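Local coordinates for protein peptidase, C14 family (Geobacter sulfurreducens PCA, PDB 3BIJ) that is of uncharacterised function but belongs to the caspase-like C14 peptidases and is probably a cysteine-type endopeptidase, at residues Cys135-Tyr146 with Gly207-Gln215. Numbering follows the deposited sequence.
Sequences CHSGTVVKMAYY and GCQDNQLSQ
Lys142 reaches from helix 140-145 to the 207-215 loop, where its NZ donates to Asp210 O at 2.8 Å and Gln212 O at 3.1 Å; the Asp210 bond arrives from above the carbonyl plane. A third bond runs from NZ to His136 O (2.6 Å). CG lies anti to the backbone N (chi1 -176°) and the chain bends at chi3, bringing NZ among the three carbonyls. With an alanine here, these carbonyls would probably lose the cation they share, and the loop that tie to the helix and His136. Beside it, Leu213 lays CD1 over one face of the Tyr146 ring in a CH-pi contact, 4.0 Å from the centroid, while Leu213 N donates to Tyr146 OH at 3.0 Å. In this caspase-like fold both segments follow parallel neighbours of the central sheet, strands 127-133 and 201-206. The sequence Ser-Cys-His places Cys135 probably at the position of the clan's nucleophile; its SG accepts an almost straight bond from Ser214 N (3.2 Å, 176°) and touches Leu213 CD2 at 3.6 Å. Farther out, Ser214 OG bonds Ser134 O, and Gln209 N and Thr256 N both bond Gln212 OE1. Gln212 NE2 bonds Pro253 O of a second subunit, whose Lys245 forms a salt bridge with Asp210.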
loop_
_atom_site.group_PDB
_atom_site.type_symbol
_atom_site.label_atom_id
_atom_site.label_comp_id
_atom_site.label_asym_id
_atom_site.label_seq_id
_atom_site.Cartn_x
_atom_site.Cartn_y
_atom_site.Cartn_z
ATOM N N CYS A 135 -19.654 -17.295 3.524
ATOM C CA CYS A 135 -18.904 -17.416 2.280
ATOM C C CYS A 135 -18.151 -18.740 2.247
ATOM O O CYS A 135 -18.250 -19.539 3.178
ATOM C CB CYS A 135 -17.910 -16.269 2.168
ATOM S SG CYS A 135 -16.673 -16.307 3.463
ATOM N N HIS A 136 -17.393 -18.965 1.176
ATOM C CA HIS A 136 -16.626 -20.201 1.025
ATOM C C HIS A 136 -15.213 -19.905 0.556
ATOM O O HIS A 136 -14.991 -18.930 -0.151
ATOM C CB HIS A 136 -17.322 -21.122 0.026
ATOM C CG HIS A 136 -18.650 -21.616 0.505
ATOM N ND1 HIS A 136 -18.775 -22.573 1.490
ATOM C CD2 HIS A 136 -19.912 -21.243 0.182
ATOM C CE1 HIS A 136 -20.056 -22.768 1.753
ATOM N NE2 HIS A 136 -20.767 -21.972 0.975
ATOM N N SER A 137 -14.253 -20.734 0.957
ATOM C CA SER A 137 -12.869 -20.534 0.540
ATOM C C SER A 137 -12.773 -20.544 -0.974
ATOM O O SER A 137 -11.911 -19.889 -1.546
ATOM C CB SER A 137 -11.974 -21.643 1.085
ATOM O OG SER A 137 -11.880 -21.579 2.488
ATOM N N GLY A 138 -13.660 -21.290 -1.620
ATOM C CA GLY A 138 -13.617 -21.377 -3.066
ATOM C C GLY A 138 -12.336 -22.066 -3.507
ATOM O O GLY A 138 -11.837 -22.982 -2.836
ATOM N N THR A 139 -11.786 -21.612 -4.627
ATOM C CA THR A 139 -10.564 -22.196 -5.168
ATOM C C THR A 139 -9.334 -21.355 -4.832
ATOM O O THR A 139 -9.448 -20.283 -4.233
ATOM C CB THR A 139 -10.662 -22.367 -6.709
ATOM O OG1 THR A 139 -10.703 -21.084 -7.346
ATOM C CG2 THR A 139 -11.919 -23.145 -7.076
ATOM N N VAL A 140 -8.157 -21.846 -5.216
ATOM C CA VAL A 140 -6.913 -21.135 -4.943
ATOM C C VAL A 140 -6.914 -19.735 -5.561
ATOM O O VAL A 140 -6.266 -18.829 -5.049
ATOM C CB VAL A 140 -5.687 -21.940 -5.460
ATOM C CG1 VAL A 140 -5.856 -22.284 -6.929
ATOM C CG2 VAL A 140 -4.409 -21.148 -5.230
ATOM N N VAL A 141 -7.658 -19.548 -6.647
ATOM C CA VAL A 141 -7.706 -18.239 -7.287
ATOM C C VAL A 141 -8.304 -17.175 -6.351
ATOM O O VAL A 141 -7.869 -16.019 -6.343
ATOM C CB VAL A 141 -8.521 -18.286 -8.583
ATOM C CG1 VAL A 141 -8.071 -19.464 -9.426
ATOM C CG2 VAL A 141 -9.995 -18.393 -8.269
ATOM N N LYS A 142 -9.302 -17.570 -5.561
ATOM C CA LYS A 142 -9.931 -16.645 -4.631
ATOM C C LYS A 142 -8.915 -16.335 -3.558
ATOM O O LYS A 142 -8.747 -15.187 -3.146
ATOM C CB LYS A 142 -11.176 -17.264 -3.979
ATOM C CG LYS A 142 -11.917 -16.292 -3.064
ATOM C CD LYS A 142 -13.073 -16.933 -2.314
ATOM C CE LYS A 142 -14.181 -17.382 -3.239
ATOM N NZ LYS A 142 -15.381 -17.876 -2.492
HETATM N N MSE A 143 -8.240 -17.380 -3.100
HETATM C CA MSE A 143 -7.217 -17.236 -2.074
HETATM C C MSE A 143 -6.123 -16.315 -2.594
HETATM O O MSE A 143 -5.584 -15.497 -1.854
HETATM C CB MSE A 143 -6.641 -18.611 -1.730
HETATM C CG MSE A 143 -6.766 -18.984 -0.257
HETATM SE SE MSE A 143 -8.573 -18.844 0.438
HETATM C CE MSE A 143 -8.494 -17.029 1.183
ATOM N N ALA A 144 -5.820 -16.453 -3.883
ATOM C CA ALA A 144 -4.805 -15.647 -4.546
ATOM C C ALA A 144 -5.145 -14.160 -4.481
ATOM O O ALA A 144 -4.340 -13.351 -4.025
ATOM C CB ALA A 144 -4.674 -16.090 -5.993
ATOM N N TYR A 145 -6.338 -13.805 -4.952
ATOM C CA TYR A 145 -6.777 -12.419 -4.944
ATOM C C TYR A 145 -6.846 -11.840 -3.540
ATOM O O TYR A 145 -6.510 -10.681 -3.340
ATOM C CB TYR A 145 -8.147 -12.298 -5.600
ATOM C CG TYR A 145 -8.135 -12.369 -7.109
ATOM C CD1 TYR A 145 -8.772 -13.412 -7.778
ATOM C CD2 TYR A 145 -7.544 -11.358 -7.870
ATOM C CE1 TYR A 145 -8.828 -13.445 -9.165
ATOM C CE2 TYR A 145 -7.593 -11.377 -9.259
ATOM C CZ TYR A 145 -8.240 -12.421 -9.901
ATOM O OH TYR A 145 -8.348 -12.426 -11.271
ATOM N N TYR A 146 -7.284 -12.641 -2.569
ATOM C CA TYR A 146 -7.393 -12.169 -1.194
ATOM C C TYR A 146 -6.095 -12.210 -0.391
ATOM O O TYR A 146 -6.107 -11.983 0.819
ATOM C CB TYR A 146 -8.500 -12.924 -0.448
ATOM C CG TYR A 146 -9.898 -12.379 -0.680
ATOM C CD1 TYR A 146 -10.286 -11.143 -0.161
ATOM C CD2 TYR A 146 -10.828 -13.094 -1.433
ATOM C CE1 TYR A 146 -11.574 -10.633 -0.392
ATOM C CE2 TYR A 146 -12.114 -12.594 -1.668
ATOM C CZ TYR A 146 -12.479 -11.364 -1.148
ATOM O OH TYR A 146 -13.746 -10.874 -1.396
ATOM N N GLY A 207 -24.514 -13.234 1.528
ATOM C CA GLY A 207 -23.675 -12.085 1.822
ATOM C C GLY A 207 -22.665 -11.690 0.760
ATOM O O GLY A 207 -22.182 -10.554 0.733
ATOM N N CYS A 208 -22.322 -12.615 -0.124
ATOM C CA CYS A 208 -21.346 -12.290 -1.158
ATOM C C CYS A 208 -21.448 -13.197 -2.385
ATOM O O CYS A 208 -22.245 -14.135 -2.412
ATOM C CB CYS A 208 -19.933 -12.378 -0.567
ATOM S SG CYS A 208 -19.419 -14.060 -0.109
ATOM N N GLN A 209 -20.626 -12.902 -3.394
ATOM C CA GLN A 209 -20.582 -13.674 -4.634
ATOM C C GLN A 209 -19.663 -14.881 -4.426
ATOM O O GLN A 209 -18.867 -14.911 -3.478
ATOM C CB GLN A 209 -20.031 -12.830 -5.790
ATOM C CG GLN A 209 -20.771 -11.529 -6.048
ATOM C CD GLN A 209 -22.194 -11.733 -6.494
ATOM O OE1 GLN A 209 -23.058 -10.921 -6.193
ATOM N NE2 GLN A 209 -22.447 -12.806 -7.237
ATOM N N ASP A 210 -19.770 -15.862 -5.323
ATOM C CA ASP A 210 -18.973 -17.083 -5.262
ATOM C C ASP A 210 -17.463 -16.840 -5.359
ATOM O O ASP A 210 -16.653 -17.689 -4.972
ATOM C CB ASP A 210 -19.405 -18.045 -6.370
ATOM C CG ASP A 210 -20.820 -18.522 -6.196
ATOM O OD1 ASP A 210 -21.340 -19.217 -7.103
ATOM O OD2 ASP A 210 -21.417 -18.204 -5.142
ATOM N N ASN A 211 -17.084 -15.688 -5.897
ATOM C CA ASN A 211 -15.676 -15.359 -6.013
ATOM C C ASN A 211 -15.278 -14.363 -4.934
ATOM O O ASN A 211 -14.196 -13.784 -4.985
ATOM C CB ASN A 211 -15.358 -14.760 -7.385
ATOM C CG ASN A 211 -16.039 -13.424 -7.616
ATOM O OD1 ASN A 211 -15.585 -12.627 -8.435
ATOM N ND2 ASN A 211 -17.140 -13.179 -6.905
ATOM N N GLN A 212 -16.154 -14.145 -3.960
ATOM C CA GLN A 212 -15.833 -13.202 -2.891
ATOM C C GLN A 212 -15.886 -13.876 -1.530
ATOM O O GLN A 212 -16.166 -15.067 -1.431
ATOM C CB GLN A 212 -16.796 -12.012 -2.914
ATOM C CG GLN A 212 -16.764 -11.213 -4.202
ATOM C CD GLN A 212 -17.818 -10.145 -4.217
ATOM O OE1 GLN A 212 -18.964 -10.402 -3.850
ATOM N NE2 GLN A 212 -17.448 -8.936 -4.640
ATOM N N LEU A 213 -15.589 -13.106 -0.489
ATOM C CA LEU A 213 -15.624 -13.608 0.877
ATOM C C LEU A 213 -16.491 -12.662 1.673
ATOM O O LEU A 213 -16.570 -11.475 1.346
ATOM C CB LEU A 213 -14.228 -13.637 1.491
ATOM C CG LEU A 213 -13.258 -14.721 1.031
ATOM C CD1 LEU A 213 -12.009 -14.599 1.863
ATOM C CD2 LEU A 213 -13.875 -16.114 1.194
ATOM N N SER A 214 -17.139 -13.187 2.711
ATOM C CA SER A 214 -18.014 -12.380 3.565
ATOM C C SER A 214 -17.296 -11.964 4.831
ATOM O O SER A 214 -16.764 -12.797 5.559
ATOM C CB SER A 214 -19.282 -13.154 3.928
ATOM O OG SER A 214 -20.147 -13.234 2.818
ATOM N N GLN A 215 -17.307 -10.669 5.102
ATOM C CA GLN A 215 -16.620 -10.147 6.264
ATOM C C GLN A 215 -17.402 -10.252 7.571
ATOM O O GLN A 215 -18.601 -9.990 7.618
ATOM C CB GLN A 215 -16.232 -8.703 5.992
ATOM C CG GLN A 215 -15.157 -8.204 6.894
ATOM C CD GLN A 215 -14.559 -6.905 6.402
ATOM O OE1 GLN A 215 -13.996 -6.843 5.299
ATOM N NE2 GLN A 215 -14.672 -5.852 7.220
#